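Local atomic coordinates of DegV family protein (Eubacterium eligens, PDB entry 3FDJ), a protein that is of unknown function but, as a DegV family member, probably binds a fatty acid, as its relatives do. Residues A108-K116 with F139-M150. Residues are numbered along the deposited sequence; the frame is centred on the assembly and turned at random.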
# COMPACT_ATOMS: atom_id res chain seq x y z
N ALA A 108 15.35 -20.68 11.09
CA ALA A 108 14.47 -19.77 10.37
C ALA A 108 15.21 -18.97 9.32
O ALA A 108 16.37 -18.60 9.51
CB ALA A 108 13.77 -18.81 11.33
N LYS A 109 14.51 -18.69 8.22
CA LYS A 109 14.92 -17.71 7.22
C LYS A 109 13.82 -16.69 7.11
O LYS A 109 12.64 -17.05 6.90
CB LYS A 109 15.07 -18.39 5.87
CG LYS A 109 16.13 -19.46 5.87
CD LYS A 109 16.41 -19.97 4.45
CE LYS A 109 15.80 -21.31 4.16
NZ LYS A 109 16.88 -22.19 3.59
N VAL A 110 14.18 -15.41 7.23
CA VAL A 110 13.22 -14.34 7.18
C VAL A 110 13.74 -13.25 6.29
O VAL A 110 14.86 -12.75 6.50
CB VAL A 110 12.96 -13.75 8.59
CG1 VAL A 110 11.89 -12.64 8.52
CG2 VAL A 110 12.53 -14.87 9.58
N ARG A 111 12.96 -12.86 5.29
CA ARG A 111 13.36 -11.78 4.39
C ARG A 111 12.36 -10.68 4.59
O ARG A 111 11.15 -10.90 4.43
CB ARG A 111 13.35 -12.24 2.93
CG ARG A 111 13.33 -11.07 1.92
CD ARG A 111 14.62 -10.23 1.95
NE ARG A 111 14.42 -8.93 1.29
CZ ARG A 111 14.38 -8.72 -0.03
NH1 ARG A 111 14.20 -7.50 -0.48
NH2 ARG A 111 14.54 -9.71 -0.91
N VAL A 112 12.86 -9.50 4.96
CA VAL A 112 12.01 -8.31 5.06
C VAL A 112 12.20 -7.53 3.75
O VAL A 112 13.34 -7.21 3.38
CB VAL A 112 12.34 -7.45 6.26
CG1 VAL A 112 11.37 -6.26 6.32
CG2 VAL A 112 12.28 -8.25 7.60
N ILE A 113 11.07 -7.28 3.08
CA ILE A 113 11.02 -6.57 1.79
C ILE A 113 10.48 -5.16 2.02
O ILE A 113 9.32 -4.98 2.37
CB ILE A 113 10.13 -7.29 0.76
CG1 ILE A 113 10.60 -8.72 0.53
CG2 ILE A 113 10.11 -6.48 -0.58
CD1 ILE A 113 9.60 -9.55 -0.26
N ASP A 114 11.35 -4.18 1.82
CA ASP A 114 10.93 -2.78 1.75
C ASP A 114 10.26 -2.65 0.39
O ASP A 114 10.92 -2.74 -0.63
CB ASP A 114 12.14 -1.86 1.83
CG ASP A 114 11.80 -0.38 1.57
OD1 ASP A 114 10.61 -0.03 1.50
OD2 ASP A 114 12.76 0.40 1.42
N SER A 115 8.95 -2.46 0.38
CA SER A 115 8.21 -2.36 -0.88
C SER A 115 8.54 -1.11 -1.66
O SER A 115 8.20 -1.05 -2.83
CB SER A 115 6.71 -2.39 -0.65
OG SER A 115 6.25 -1.23 0.02
N LYS A 116 9.13 -0.10 -1.00
CA LYS A 116 9.36 1.21 -1.61
C LYS A 116 8.03 1.84 -2.05
O LYS A 116 7.99 2.74 -2.88
CB LYS A 116 10.31 1.09 -2.79
CG LYS A 116 11.61 0.34 -2.52
CD LYS A 116 12.45 0.38 -3.79
CE LYS A 116 13.66 -0.50 -3.75
NZ LYS A 116 14.47 -0.24 -4.98
N PHE A 139 12.93 -20.91 -1.21
CA PHE A 139 13.06 -19.63 -0.51
C PHE A 139 14.14 -18.73 -1.14
O PHE A 139 13.88 -17.56 -1.44
CB PHE A 139 13.35 -19.83 0.98
CG PHE A 139 13.43 -18.55 1.77
CD1 PHE A 139 14.60 -17.85 1.83
CD2 PHE A 139 12.32 -18.06 2.44
CE1 PHE A 139 14.68 -16.66 2.56
CE2 PHE A 139 12.38 -16.88 3.16
CZ PHE A 139 13.58 -16.18 3.22
N GLU A 140 15.31 -19.30 -1.37
CA GLU A 140 16.43 -18.53 -1.90
C GLU A 140 16.16 -18.03 -3.32
O GLU A 140 16.53 -16.92 -3.67
CB GLU A 140 17.72 -19.33 -1.84
CG GLU A 140 18.17 -19.65 -0.40
CD GLU A 140 17.40 -20.78 0.28
OE1 GLU A 140 16.65 -21.58 -0.39
OE2 GLU A 140 17.56 -20.84 1.53
N GLU A 141 15.46 -18.82 -4.12
CA GLU A 141 15.08 -18.40 -5.47
C GLU A 141 14.12 -17.22 -5.43
O GLU A 141 14.26 -16.26 -6.19
CB GLU A 141 14.47 -19.56 -6.26
CG GLU A 141 15.45 -20.69 -6.52
CD GLU A 141 14.85 -21.95 -7.13
OE1 GLU A 141 13.64 -22.25 -6.93
OE2 GLU A 141 15.63 -22.70 -7.79
N ILE A 142 13.14 -17.31 -4.53
CA ILE A 142 12.11 -16.30 -4.41
C ILE A 142 12.72 -15.01 -3.86
O ILE A 142 12.46 -13.91 -4.37
CB ILE A 142 10.96 -16.77 -3.48
CG1 ILE A 142 10.28 -18.00 -4.06
CG2 ILE A 142 9.97 -15.62 -3.25
CD1 ILE A 142 9.35 -18.73 -3.05
N ASP A 143 13.59 -15.16 -2.87
CA ASP A 143 14.22 -14.02 -2.21
C ASP A 143 15.02 -13.19 -3.24
O ASP A 143 14.99 -11.99 -3.18
CB ASP A 143 15.12 -14.52 -1.09
CG ASP A 143 15.77 -13.40 -0.28
OD1 ASP A 143 15.26 -12.27 -0.27
OD2 ASP A 143 16.80 -13.68 0.38
N GLY A 144 15.71 -13.84 -4.15
CA GLY A 144 16.44 -13.13 -5.23
C GLY A 144 15.51 -12.50 -6.26
O GLY A 144 15.67 -11.35 -6.65
N ALA A 145 14.51 -13.26 -6.66
CA ALA A 145 13.71 -12.91 -7.83
C ALA A 145 12.70 -11.82 -7.58
O ALA A 145 12.35 -11.07 -8.51
CB ALA A 145 13.03 -14.15 -8.40
N ILE A 146 12.21 -11.70 -6.34
CA ILE A 146 11.15 -10.75 -6.04
C ILE A 146 11.63 -9.31 -6.27
O ILE A 146 10.87 -8.48 -6.78
CB ILE A 146 10.57 -10.95 -4.61
CG1 ILE A 146 9.28 -10.14 -4.46
CG2 ILE A 146 11.58 -10.64 -3.50
CD1 ILE A 146 8.10 -10.63 -5.39
N ASP A 147 12.89 -9.03 -5.93
CA ASP A 147 13.43 -7.67 -6.15
C ASP A 147 13.53 -7.30 -7.63
O ASP A 147 13.30 -6.14 -8.00
CB ASP A 147 14.76 -7.50 -5.47
CG ASP A 147 14.66 -7.79 -4.00
OD1 ASP A 147 14.41 -6.83 -3.22
OD2 ASP A 147 14.72 -8.98 -3.63
N ALA A 148 13.81 -8.27 -8.48
CA ALA A 148 13.82 -8.04 -9.92
C ALA A 148 12.41 -7.75 -10.44
O ALA A 148 12.21 -6.84 -11.25
CB ALA A 148 14.42 -9.26 -10.63
N TYR A 149 11.44 -8.54 -9.97
CA TYR A 149 10.02 -8.38 -10.31
C TYR A 149 9.50 -6.99 -9.93
O TYR A 149 8.77 -6.33 -10.71
CB TYR A 149 9.21 -9.49 -9.63
CG TYR A 149 7.72 -9.34 -9.83
CD1 TYR A 149 7.11 -9.84 -10.97
CD2 TYR A 149 6.94 -8.64 -8.92
CE1 TYR A 149 5.73 -9.67 -11.18
CE2 TYR A 149 5.57 -8.48 -9.10
CZ TYR A 149 4.97 -9.00 -10.23
OH TYR A 149 3.62 -8.84 -10.44
N MSE A 150 9.91 -6.51 -8.75
CA MSE A 150 9.49 -5.20 -8.26
C MSE A 150 9.90 -4.02 -9.15
O MSE A 150 9.22 -2.98 -9.21
CB MSE A 150 10.02 -5.00 -6.83
CG MSE A 150 9.22 -5.77 -5.82
SE MSE A 150 10.23 -5.98 -4.16
CE MSE A 150 10.49 -4.14 -3.71
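Arg111, on strand 109-114, reaches across to Asp143 and Asp147 of helix 139-150 and forms the salt-bridge network at the middle of this contact, in an alpha/beta domain of the DegV fold. The strand pairs in parallel with strand 77-82, and helix 139-150 covers one side of that pair; it runs almost parallel to strand 109-114, the two axes 7° apart and 10.2 Å at their closest.

Arg111 grips Asp147 end-on: NH1 donates to OD1 and NH2 to OD2, each bond 2.8 Å, both oxygens using their syn lone pairs, with guanidinium and carboxylate nearly coplanar. NH2 has a second acceptor, Asp143 OD1, at 2.7 Å, met nearly along the C-O axis; this carboxylate is turned well away from the guanidinium plane. The arginine chain bends at chi2 (66°), which brings NE back to its own strand to donate to Val112 O. With three nitrogens engaged, the rotation of the group is fixed. At the start of the helix a separate salt bridge joins Lys109 NZ to Glu140 OE2.

The remaining contacts are made mostly by carbon. Lys109 CB lies over one face of the Phe139 ring, a CH-pi contact 3.9 Å from the centroid, while Arg111 N comes to the ring edge; Phe79 of strand 77-82 also stacks with this ring. Ile113 lays CG1 over a face of the Arg111 guanidinium and touches Ile146 CG2 with its CD1. Its other branch, CG2, meets the selenium of Met150, a selenomethionine, at 3.6 Å, and the bend at chi3 (60°) carries Met150 CE to 3.4 Å from Asp114 O.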